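Local coordinates for protein proline dehydrogenase (Deinococcus radiodurans, PDB 4H6Q) that oxidises L-proline to delta-1-pyrroline-5-carboxylate with FAD as cofactor, passing the electrons to a quinone in the first step of proline breakdown to glutamate, at residues A[79-82]-A[83-87]; A[196-199]-A[200-203]; A[238-241]-A[242-246]; A[257-260]-A[261-264]. All coordinates share one frame; numbering follows the deposited sequence. Where two conformers were deposited one is given.

How the contacts relate
The four contacts follow one another along the chain, and all belong to the beta8-alpha8 barrel of proline dehydrogenase. Contacts 1 and 3 are turns of the outer helices 71-90 and 234-246. They lie on opposite sides of the chain's centre, their own centres about 37 Å apart. Contact 2 is a surface turn in the loop between strand 188-191 and helix 206-222; its centre is about 26 Å from that of contact 4. Contact 4 is the turn after strand 254-259, and it touches the FAD directly. Helix 234-246 leads into that strand, but contacts 3 and 4 do not touch; their nearest atoms are about 8 Å apart. Contacts 1 and 3 belong to the outer helical layer, while contact 4 forms part of the flavin and substrate pocket.

Contact 1. Residues A[79-82]-A[83-87]; sequences DDVI and KLIEA
Lys83 turns back toward Asp79 on the exposed side of helix 71-90, one of the helices around the beta8-alpha8 barrel. Its CG rests 3.4 Å from Asp79 O. CD and CE pass near Asp80 OD1, but Lys83 NZ stays 4.5 Å from that oxygen, beyond a salt bridge. A water bridges Lys83 and Asp79 instead. It donates to Asp79 O at 2.8 Å and accepts a weak bond from Lys83 NZ. Asp79 O also takes the backbone N-H of Lys83, so two donors hold this carbonyl.

On the inner face, Val81 CG1 meets Ile85 CD1 at 4.2 Å. CG1 of Ile85 lies beside its own backbone N (chi1 -68°), which brings the CD1 end back toward Val81. Both side chains also pack on Ile123 of helix 115-129 and Val97 of strand 96-99, and Leu84 lies against Leu61 of strand 58-63. The flank carries charges. Asp79 pairs with Arg122, while Glu86 pairs with Lys126 and hydrogen-bonds Tyr130.

The backbone keeps regular helical bonds; Glu86 N reaches Ile82 O at 2.9 Å, and the CG of Glu86 sits 3.4 Å from that same oxygen.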
loop_
_atom_site.group_PDB
_atom_site.type_symbol
_atom_site.label_atom_id
_atom_site.label_comp_id
_atom_site.label_asym_id
_atom_site.label_seq_id
_atom_site.Cartn_x
_atom_site.Cartn_y
_atom_site.Cartn_z
ATOM N N ASP A 79 3.279 17.816 -0.741
ATOM C CA ASP A 79 4.631 18.351 -0.766
ATOM C C ASP A 79 5.563 17.561 0.159
ATOM O O ASP A 79 6.742 17.342 -0.176
ATOM C CB ASP A 79 4.612 19.832 -0.382
ATOM C CG ASP A 79 3.941 20.710 -1.417
ATOM O OD1 ASP A 79 3.914 20.316 -2.598
ATOM O OD2 ASP A 79 3.536 21.825 -1.038
ATOM N N ASP A 80 5.059 17.108 1.301
ATOM C CA ASP A 80 5.811 16.255 2.187
ATOM C C ASP A 80 6.106 14.878 1.627
ATOM O O ASP A 80 7.190 14.328 1.859
ATOM C CB ASP A 80 5.110 16.164 3.534
ATOM C CG ASP A 80 5.147 17.462 4.317
ATOM O OD1 ASP A 80 6.017 18.308 4.054
ATOM O OD2 ASP A 80 4.328 17.597 5.257
ATOM N N VAL A 81 5.204 14.349 0.815
ATOM C CA VAL A 81 5.488 13.100 0.083
ATOM C C VAL A 81 6.594 13.319 -0.962
ATOM O O VAL A 81 7.491 12.469 -1.099
ATOM C CB VAL A 81 4.214 12.522 -0.578
ATOM C CG1 VAL A 81 4.542 11.293 -1.410
ATOM C CG2 VAL A 81 3.153 12.176 0.494
ATOM N N ILE A 82 6.569 14.474 -1.643
ATOM C CA ILE A 82 7.662 14.805 -2.565
ATOM C C ILE A 82 8.981 14.926 -1.815
ATOM O O ILE A 82 10.020 14.452 -2.313
ATOM C CB ILE A 82 7.295 16.015 -3.420
ATOM C CG1 ILE A 82 6.197 15.578 -4.394
ATOM C CG2 ILE A 82 8.504 16.592 -4.186
ATOM C CD1 ILE A 82 5.383 16.696 -5.102
ATOM N N LYS A 83 8.999 15.546 -0.619
ATOM C CA LYS A 83 10.239 15.632 0.172
ATOM C C LYS A 83 10.738 14.230 0.507
ATOM O O LYS A 83 11.950 13.946 0.484
ATOM C CB LYS A 83 10.010 16.414 1.475
ATOM C CG LYS A 83 9.818 17.887 1.257
ATOM C CD LYS A 83 9.587 18.586 2.596
ATOM C CE LYS A 83 9.165 20.050 2.403
ATOM N NZ LYS A 83 8.672 20.293 0.995
ATOM N N LEU A 84 9.835 13.313 0.808
ATOM C CA LEU A 84 10.211 11.923 1.072
ATOM C C LEU A 84 10.859 11.289 -0.145
ATOM O O LEU A 84 11.881 10.608 -0.038
ATOM C CB LEU A 84 8.945 11.166 1.466
ATOM C CG LEU A 84 9.073 9.646 1.513
ATOM C CD1 LEU A 84 9.996 9.204 2.643
ATOM C CD2 LEU A 84 7.667 9.024 1.610
ATOM N N ILE A 85 10.239 11.450 -1.310
ATOM C CA ILE A 85 10.795 10.873 -2.545
ATOM C C ILE A 85 12.191 11.440 -2.821
ATOM O O ILE A 85 13.116 10.697 -3.210
ATOM C CB ILE A 85 9.835 11.148 -3.737
ATOM C CG1 ILE A 85 8.546 10.348 -3.565
ATOM C CG2 ILE A 85 10.490 10.874 -5.070
ATOM C CD1 ILE A 85 7.390 10.873 -4.448
ATOM N N GLU A 86 12.381 12.749 -2.654
ATOM C CA GLU A 86 13.721 13.341 -2.824
ATOM C C GLU A 86 14.726 12.737 -1.868
ATOM O O GLU A 86 15.860 12.416 -2.255
ATOM C CB GLU A 86 13.687 14.875 -2.645
ATOM C CG GLU A 86 12.843 15.631 -3.682
ATOM C CD GLU A 86 13.472 15.799 -5.027
ATOM O OE1 GLU A 86 14.505 15.143 -5.322
ATOM O OE2 GLU A 86 12.935 16.620 -5.808
ATOM N N ALA A 87 14.339 12.559 -0.609
ATOM C CA ALA A 87 15.251 12.026 0.392
ATOM C C ALA A 87 15.586 10.567 0.121
ATOM O O ALA A 87 16.751 10.148 0.284
ATOM C CB ALA A 87 14.652 12.207 1.820
HETATM O O HOH W 1 8.160 19.301 -1.590
#

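Contact 2. Residues A[196-199]-A[200-203]; sequences LEPA and TVAY
Pro198 O is gripped twice, by Val201 N and Ala202 N, each at 2.9 Å. The two donors come from different directions. Ala202 N lies in the carbonyl plane, whereas Val201 N stands 45° out of it. Ala199 CA adds a nearly straight C-H...O contact to Ala202 O at 3.4 Å. The tight part of the contact continues on the side of Glu197. There the CB atoms of Glu197 and Ala202 meet at 3.7 Å, and Val201 CG1 lies 3.7 Å from Glu197 OE1. The Glu197 chain bends at chi2 (-74°), which carries the carboxylate beside the valine methyl. OE1 is hydrogen-bonded to His141 ND1, which helps to hold this end of the side chain.

The backbone forms a type I beta turn from Pro198 to Val201, and the bond to Ala202 extends it by one residue. It lies in a beta-alpha loop of the barrel, between strand 188-191 and helix 206-222. The run of FAD-binding residues that ends at Ala194 comes shortly before it. Outside the turn, Tyr203 packs edge-to-face on Tyr172, whose hydroxyl also hydrogen-bonds Ala199 O. A water bridges Glu197 O and Ala202 O, donating to both.

The solvent side is looser. The exposed Pro198 ring brings CG within 3.9 Å of Val201 CG2 and 3.8 Å of Thr200 OG1.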
loop_
_atom_site.group_PDB
_atom_site.type_symbol
_atom_site.label_atom_id
_atom_site.label_comp_id
_atom_site.label_asym_id
_atom_site.label_seq_id
_atom_site.Cartn_x
_atom_site.Cartn_y
_atom_site.Cartn_z
ATOM N N LEU A 196 -14.420 -1.100 8.017
ATOM C CA LEU A 196 -15.686 -1.662 8.494
ATOM C C LEU A 196 -16.695 -1.521 7.391
ATOM O O LEU A 196 -17.019 -0.381 6.992
ATOM C CB LEU A 196 -16.149 -0.897 9.741
ATOM C CG LEU A 196 -17.373 -1.403 10.467
ATOM C CD1 LEU A 196 -17.085 -2.808 11.039
ATOM C CD2 LEU A 196 -17.762 -0.377 11.555
ATOM N N GLU A 197 -17.169 -2.637 6.850
ATOM C CA GLU A 197 -18.071 -2.623 5.663
ATOM C C GLU A 197 -19.274 -3.547 5.852
ATOM O O GLU A 197 -19.133 -4.670 6.356
ATOM C CB GLU A 197 -17.307 -3.008 4.389
ATOM C CG GLU A 197 -16.158 -2.070 4.012
ATOM C CD GLU A 197 -16.624 -0.741 3.431
ATOM O OE1 GLU A 197 -17.854 -0.484 3.366
ATOM O OE2 GLU A 197 -15.761 0.062 3.044
ATOM N N PRO A 198 -20.467 -3.091 5.436
ATOM C CA PRO A 198 -21.711 -3.853 5.653
ATOM C C PRO A 198 -21.876 -4.984 4.638
ATOM O O PRO A 198 -21.169 -4.996 3.629
ATOM C CB PRO A 198 -22.811 -2.785 5.486
ATOM C CG PRO A 198 -22.165 -1.847 4.446
ATOM C CD PRO A 198 -20.718 -1.772 4.841
ATOM N N ALA A 199 -22.752 -5.945 4.950
ATOM C CA ALA A 199 -22.961 -7.128 4.140
ATOM C C ALA A 199 -23.515 -6.817 2.764
ATOM O O ALA A 199 -23.513 -7.694 1.896
ATOM C CB ALA A 199 -23.891 -8.124 4.872
ATOM N N THR A 200 -23.996 -5.597 2.533
ATOM C CA THR A 200 -24.393 -5.243 1.162
ATOM C C THR A 200 -23.186 -4.952 0.266
ATOM O O THR A 200 -23.325 -4.900 -0.951
ATOM C CB THR A 200 -25.310 -4.027 1.149
ATOM O OG1 THR A 200 -24.638 -2.968 1.840
ATOM C CG2 THR A 200 -26.668 -4.342 1.851
ATOM N N VAL A 201 -22.013 -4.779 0.876
ATOM C CA VAL A 201 -20.786 -4.325 0.172
ATOM C C VAL A 201 -19.706 -5.377 0.244
ATOM O O VAL A 201 -18.930 -5.568 -0.718
ATOM C CB VAL A 201 -20.286 -2.997 0.877
ATOM C CG1 VAL A 201 -18.885 -2.624 0.592
ATOM C CG2 VAL A 201 -21.309 -1.815 0.630
ATOM N N ALA A 202 -19.595 -6.019 1.405
ATOM C CA ALA A 202 -18.512 -6.944 1.705
ATOM C C ALA A 202 -18.998 -8.272 2.220
ATOM O O ALA A 202 -19.937 -8.324 3.005
ATOM C CB ALA A 202 -17.590 -6.339 2.703
ATOM N N TYR A 203 -18.320 -9.344 1.820
ATOM C CA TYR A 203 -18.621 -10.703 2.302
ATOM C C TYR A 203 -18.526 -10.783 3.837
ATOM O O TYR A 203 -17.472 -10.483 4.395
ATOM C CB TYR A 203 -17.578 -11.682 1.767
ATOM C CG TYR A 203 -17.629 -11.968 0.300
ATOM C CD1 TYR A 203 -18.605 -12.808 -0.208
ATOM C CD2 TYR A 203 -16.677 -11.440 -0.584
ATOM C CE1 TYR A 203 -18.661 -13.125 -1.549
ATOM C CE2 TYR A 203 -16.739 -11.733 -1.963
ATOM C CZ TYR A 203 -17.750 -12.566 -2.423
ATOM O OH TYR A 203 -17.813 -12.874 -3.775
HETATM O O HOH W 2 -19.724 -7.380 5.655
#

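Contact 3. Residues A[238-241]-A[242-246]; sequences DDVK and RFVLA
The Arg242 guanidinium has Phe243 CB over the centre of one face, 3.9 Å above the plane, and the Asp239 carboxylate at its edge. The two flat groups are turned 36° from each other. This salt bridge spans one turn of helix 234-246, the helix of a beta-alpha-beta unit in the barrel. Arg242 grips side-on, with NE at 3.0 Å and NH2 at 2.9 Å, both on Asp239 OD1. That oxygen lies in the guanidinium plane, but both nitrogens reach it from the same face of the carboxylate, above its plane. Bends at chi2 (-80°) and chi3 (-55°) fold the arginine back to its partner. Asp239 OD2 has its own mate, Arg214 of helix 206-222, so one carboxylate joins two arginines. With an alanine here, both guanidinium groups would probably lose this shared charge partner, and the Arg242 chain would be freer to swing.

The Phe243 ring stacks with Phe218 and His247. On the barrel side, Val240 packs on Phe256 and Val244 on Phe254. Between the two valines, Val240 CG1 meets Val244 CG2 at 4.2 Å, and Val244 N donates to Val240 O at 2.9 Å.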
loop_
_atom_site.group_PDB
_atom_site.type_symbol
_atom_site.label_atom_id
_atom_site.label_comp_id
_atom_site.label_asym_id
_atom_site.label_seq_id
_atom_site.Cartn_x
_atom_site.Cartn_y
_atom_site.Cartn_z
ATOM N N ASP A 238 1.237 -20.033 1.460
ATOM C CA ASP A 238 1.645 -21.355 0.996
ATOM C C ASP A 238 0.890 -21.753 -0.281
ATOM O O ASP A 238 1.465 -22.377 -1.183
ATOM C CB ASP A 238 1.418 -22.426 2.070
ATOM C CG ASP A 238 2.340 -22.282 3.263
ATOM O OD1 ASP A 238 3.350 -21.570 3.148
ATOM O OD2 ASP A 238 2.035 -22.878 4.330
ATOM N N ASP A 239 -0.389 -21.396 -0.380
ATOM C CA ASP A 239 -1.172 -21.746 -1.569
ATOM C C ASP A 239 -0.696 -20.925 -2.779
ATOM O O ASP A 239 -0.694 -21.433 -3.903
ATOM C CB ASP A 239 -2.670 -21.520 -1.337
ATOM C CG ASP A 239 -3.521 -22.227 -2.345
ATOM O OD1 ASP A 239 -3.123 -23.302 -2.844
ATOM O OD2 ASP A 239 -4.636 -21.731 -2.593
ATOM N N VAL A 240 -0.287 -19.668 -2.562
ATOM C CA VAL A 240 0.286 -18.874 -3.662
ATOM C C VAL A 240 1.603 -19.497 -4.153
ATOM O O VAL A 240 1.828 -19.597 -5.359
ATOM C CB VAL A 240 0.441 -17.384 -3.296
ATOM C CG1 VAL A 240 1.250 -16.621 -4.385
ATOM C CG2 VAL A 240 -0.955 -16.757 -3.095
ATOM N N LYS A 241 2.465 -19.938 -3.229
ATOM C CA LYS A 241 3.707 -20.605 -3.619
ATOM C C LYS A 241 3.383 -21.813 -4.485
ATOM O O LYS A 241 4.044 -22.071 -5.521
ATOM C CB LYS A 241 4.528 -21.084 -2.413
ATOM C CG LYS A 241 5.027 -20.004 -1.487
ATOM C CD LYS A 241 6.002 -20.603 -0.502
ATOM C CE LYS A 241 6.301 -19.632 0.574
ATOM N NZ LYS A 241 7.242 -20.115 1.631
ATOM N N ARG A 242 2.378 -22.578 -4.080
ATOM C CA ARG A 242 1.969 -23.754 -4.817
ATOM C C ARG A 242 1.460 -23.381 -6.218
ATOM O O ARG A 242 1.855 -24.000 -7.216
ATOM C CB ARG A 242 0.836 -24.378 -4.009
ATOM C CG ARG A 242 0.221 -25.639 -4.591
ATOM C CD ARG A 242 -0.808 -25.412 -5.709
ATOM N NE ARG A 242 -1.904 -24.513 -5.304
ATOM C CZ ARG A 242 -2.838 -24.063 -6.134
ATOM N NH1 ARG A 242 -2.789 -24.415 -7.411
ATOM N NH2 ARG A 242 -3.780 -23.225 -5.713
ATOM N N PHE A 243 0.608 -22.364 -6.305
ATOM C CA PHE A 243 0.035 -21.927 -7.581
ATOM C C PHE A 243 1.130 -21.481 -8.540
ATOM O O PHE A 243 1.143 -21.886 -9.723
ATOM C CB PHE A 243 -0.934 -20.792 -7.322
ATOM C CG PHE A 243 -1.611 -20.271 -8.571
ATOM C CD1 PHE A 243 -2.848 -20.773 -8.970
ATOM C CD2 PHE A 243 -0.992 -19.273 -9.343
ATOM C CE1 PHE A 243 -3.490 -20.304 -10.113
ATOM C CE2 PHE A 243 -1.640 -18.773 -10.491
ATOM C CZ PHE A 243 -2.902 -19.302 -10.875
ATOM N N VAL A 244 2.064 -20.690 -8.039
ATOM C CA VAL A 244 3.157 -20.203 -8.892
ATOM C C VAL A 244 3.998 -21.354 -9.430
ATOM O O VAL A 244 4.360 -21.374 -10.626
ATOM C CB VAL A 244 4.007 -19.191 -8.068
ATOM C CG1 VAL A 244 5.369 -18.940 -8.618
ATOM C CG2 VAL A 244 3.203 -17.862 -7.919
ATOM N N LEU A 245 4.270 -22.343 -8.581
ATOM C CA LEU A 245 5.024 -23.512 -9.028
ATOM C C LEU A 245 4.254 -24.282 -10.105
ATOM O O LEU A 245 4.798 -24.601 -11.188
ATOM C CB LEU A 245 5.308 -24.402 -7.809
ATOM C CG LEU A 245 6.027 -25.740 -8.091
ATOM C CD1 LEU A 245 7.386 -25.563 -8.828
ATOM C CD2 LEU A 245 6.210 -26.483 -6.788
ATOM N N ALA A 246 2.972 -24.544 -9.865
ATOM C CA ALA A 246 2.184 -25.342 -10.810
ATOM C C ALA A 246 2.021 -24.651 -12.158
ATOM O O ALA A 246 1.878 -25.323 -13.182
ATOM C CB ALA A 246 0.815 -25.621 -10.246
#

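Contact 4. Residues A[257-260]-A[261-264]; sequences QMLY and GIRR. With FAD (flavin-adenine dinucleotide), chain C.
A type II beta turn runs from Leu259 to Ile262, closed by a hydrogen bond from Ile262 N to Leu259 O at 3.1 Å. Gly261 sits at its third position, with a positive phi of 90°. A side chain there would press its CB against Tyr260 O.

The turn sets Leu259 and Ile262 side by side, both facing the FAD. Leu259 CB and Ile262 CD1 touch at 4.0 Å. Leu259 CD2 stands over the face of the flavin's dimethylbenzene ring, 3.5 Å from FAD C7. Ile262 covers the other end of the cofactor. Its CG2 and CD1 branches both lie over one face of the adenine, with CG2 3.7 Å from FAD C4A and CD1 3.7 Å from FAD C6A. CG1 beside the backbone N (chi1 -53°) lets the two methyls share that face. Earlier on the strand, Gln257 CB meets the ring methyl C7M at 3.7 Å. Leu259 also touches the bound tetrahydrofuroic acid, a ligand in the substrate pocket. An alanine in place of Leu259 would probably open a gap over the flavin and leave the ligand less closely packed.

Strand 254-259 lies between strands 227-230 and 277-283; Met258 and Tyr260 are backbone-bonded to Tyr280. Tyr290 and Arg294 of helix 288-296 pack on Leu259, and Arg263 is the N-cap of helix 264-272.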
loop_
_atom_site.group_PDB
_atom_site.type_symbol
_atom_site.label_atom_id
_atom_site.label_comp_id
_atom_site.label_asym_id
_atom_site.label_seq_id
_atom_site.Cartn_x
_atom_site.Cartn_y
_atom_site.Cartn_z
ATOM N N GLN A 257 3.960 -9.035 0.088
ATOM C CA GLN A 257 4.076 -7.794 0.857
ATOM C C GLN A 257 3.484 -7.960 2.228
ATOM O O GLN A 257 2.501 -8.691 2.403
ATOM C CB GLN A 257 3.369 -6.613 0.164
ATOM C CG GLN A 257 4.020 -6.242 -1.189
ATOM C CD GLN A 257 3.452 -4.953 -1.774
ATOM O OE1 GLN A 257 2.443 -4.432 -1.285
ATOM N NE2 GLN A 257 4.067 -4.443 -2.841
ATOM N N MET A 258 4.112 -7.312 3.236
ATOM C CA MET A 258 3.667 -7.403 4.644
ATOM C C MET A 258 3.789 -6.010 5.246
ATOM O O MET A 258 4.569 -5.160 4.747
ATOM C CB MET A 258 4.614 -8.316 5.435
ATOM C CG MET A 258 4.395 -9.788 5.152
ATOM S SD MET A 258 5.380 -10.360 3.792
ATOM C CE MET A 258 4.582 -11.977 3.608
ATOM N N LEU A 259 3.041 -5.781 6.330
ATOM C CA LEU A 259 3.178 -4.543 7.080
ATOM C C LEU A 259 4.401 -4.603 7.995
ATOM O O LEU A 259 4.692 -5.673 8.585
ATOM C CB LEU A 259 1.907 -4.220 7.887
ATOM C CG LEU A 259 0.581 -4.124 7.083
ATOM C CD1 LEU A 259 -0.599 -3.797 8.059
ATOM C CD2 LEU A 259 0.686 -3.068 6.020
ATOM N N TYR A 260 5.061 -3.463 8.144
ATOM C CA TYR A 260 6.198 -3.362 9.081
ATOM C C TYR A 260 5.822 -3.955 10.434
ATOM O O TYR A 260 4.760 -3.596 11.017
ATOM C CB TYR A 260 6.565 -1.887 9.205
ATOM C CG TYR A 260 7.747 -1.562 10.090
ATOM C CD1 TYR A 260 9.070 -1.934 9.781
ATOM C CD2 TYR A 260 7.548 -0.824 11.258
ATOM C CE1 TYR A 260 10.157 -1.509 10.622
ATOM C CE2 TYR A 260 8.564 -0.469 12.076
ATOM C CZ TYR A 260 9.835 -0.801 11.779
ATOM O OH TYR A 260 10.788 -0.392 12.700
ATOM N N GLY A 261 6.667 -4.853 10.962
ATOM C CA GLY A 261 6.458 -5.393 12.298
ATOM C C GLY A 261 5.620 -6.635 12.389
ATOM O O GLY A 261 5.478 -7.178 13.492
ATOM N N ILE A 262 5.021 -7.078 11.281
ATOM C CA ILE A 262 4.096 -8.215 11.333
ATOM C C ILE A 262 4.674 -9.399 10.572
ATOM O O ILE A 262 4.998 -9.304 9.363
ATOM C CB ILE A 262 2.672 -7.847 10.811
ATOM C CG1 ILE A 262 2.115 -6.610 11.533
ATOM C CG2 ILE A 262 1.710 -9.068 10.952
ATOM C CD1 ILE A 262 0.675 -6.185 11.155
ATOM N N ARG A 263 4.889 -10.499 11.292
ATOM C CA ARG A 263 5.515 -11.717 10.723
ATOM C C ARG A 263 6.865 -11.447 10.087
ATOM O O ARG A 263 7.138 -11.850 8.945
ATOM C CB ARG A 263 4.573 -12.479 9.760
ATOM C CG ARG A 263 3.272 -13.047 10.446
ATOM C CD ARG A 263 3.529 -13.955 11.650
ATOM N NE ARG A 263 4.456 -15.060 11.387
ATOM C CZ ARG A 263 4.091 -16.266 10.940
ATOM N NH1 ARG A 263 2.807 -16.513 10.667
ATOM N NH2 ARG A 263 4.999 -17.241 10.792
ATOM N N ARG A 264 7.725 -10.759 10.837
ATOM C CA ARG A 264 9.108 -10.558 10.428
ATOM C C ARG A 264 9.797 -11.896 10.089
ATOM O O ARG A 264 10.623 -11.961 9.163
ATOM C CB ARG A 264 9.890 -9.820 11.516
ATOM C CG ARG A 264 9.475 -8.375 11.698
ATOM C CD ARG A 264 10.299 -7.689 12.821
HETATM P PA FAD C . -5.660 -11.831 8.650
HETATM O O1A FAD C . -6.556 -13.001 8.229
HETATM O O2A FAD C . -6.304 -10.649 9.249
HETATM O O5B FAD C . -4.545 -12.198 9.587
HETATM C C5B FAD C . -3.681 -13.278 9.272
HETATM C C4B FAD C . -2.617 -13.514 10.324
HETATM O O4B FAD C . -1.641 -12.509 10.170
HETATM C C3B FAD C . -3.089 -13.354 11.724
HETATM O O3B FAD C . -3.735 -14.494 12.266
HETATM C C2B FAD C . -1.824 -12.997 12.406
HETATM O O2B FAD C . -0.961 -14.106 12.540
HETATM C C1B FAD C . -1.227 -12.043 11.421
HETATM N N9A FAD C . -1.667 -10.659 11.594
HETATM C C8A FAD C . -2.352 -9.881 10.662
HETATM N N7A FAD C . -2.597 -8.656 11.127
HETATM C C5A FAD C . -2.030 -8.592 12.397
HETATM C C6A FAD C . -1.960 -7.609 13.366
HETATM N N6A FAD C . -2.517 -6.312 13.157
HETATM N N1A FAD C . -1.336 -7.899 14.519
HETATM C C2A FAD C . -0.784 -9.107 14.753
HETATM N N3A FAD C . -0.828 -10.102 13.853
HETATM C C4A FAD C . -1.426 -9.849 12.694
HETATM N N1 FAD C . -6.220 -3.000 3.021
HETATM C C2 FAD C . -6.904 -1.982 2.433
HETATM O O2 FAD C . -8.203 -1.957 2.614
HETATM N N3 FAD C . -6.297 -1.026 1.664
HETATM C C4 FAD C . -4.924 -1.041 1.447
HETATM O O4 FAD C . -4.341 -0.080 0.703
HETATM C C4X FAD C . -4.139 -2.112 2.065
HETATM N N5 FAD C . -2.781 -2.181 1.886
HETATM C C5X FAD C . -2.117 -3.239 2.464
HETATM C C6 FAD C . -0.728 -3.345 2.292
HETATM C C7 FAD C . -0.026 -4.442 2.853
HETATM C C7M FAD C . 1.485 -4.560 2.665
HETATM C C8 FAD C . -0.747 -5.417 3.583
HETATM C C8M FAD C . -0.043 -6.601 4.189
HETATM C C9 FAD C . -2.131 -5.282 3.780
HETATM C C9A FAD C . -2.811 -4.222 3.213
HETATM N N10 FAD C . -4.205 -4.136 3.399
HETATM C C10 FAD C . -4.872 -3.076 2.835
HETATM C "C1'" FAD C . -4.958 -5.145 4.124
HETATM C "C2'" FAD C . -5.311 -4.847 5.548
HETATM O "O2'" FAD C . -4.255 -4.041 6.055
HETATM C "C3'" FAD C . -5.588 -6.304 5.993
HETATM O "O3'" FAD C . -6.931 -6.684 5.999
HETATM C "C4'" FAD C . -4.918 -6.788 7.218
HETATM O "O4'" FAD C . -3.566 -6.636 6.970
HETATM C "C5'" FAD C . -5.289 -8.249 7.428
HETATM O "O5'" FAD C . -4.117 -8.990 7.571
HETATM P P FAD C . -3.857 -10.348 6.783
HETATM O O1P FAD C . -4.114 -10.392 5.246
HETATM O O2P FAD C . -2.494 -10.809 7.367
HETATM O O3P FAD C . -4.842 -11.456 7.422
#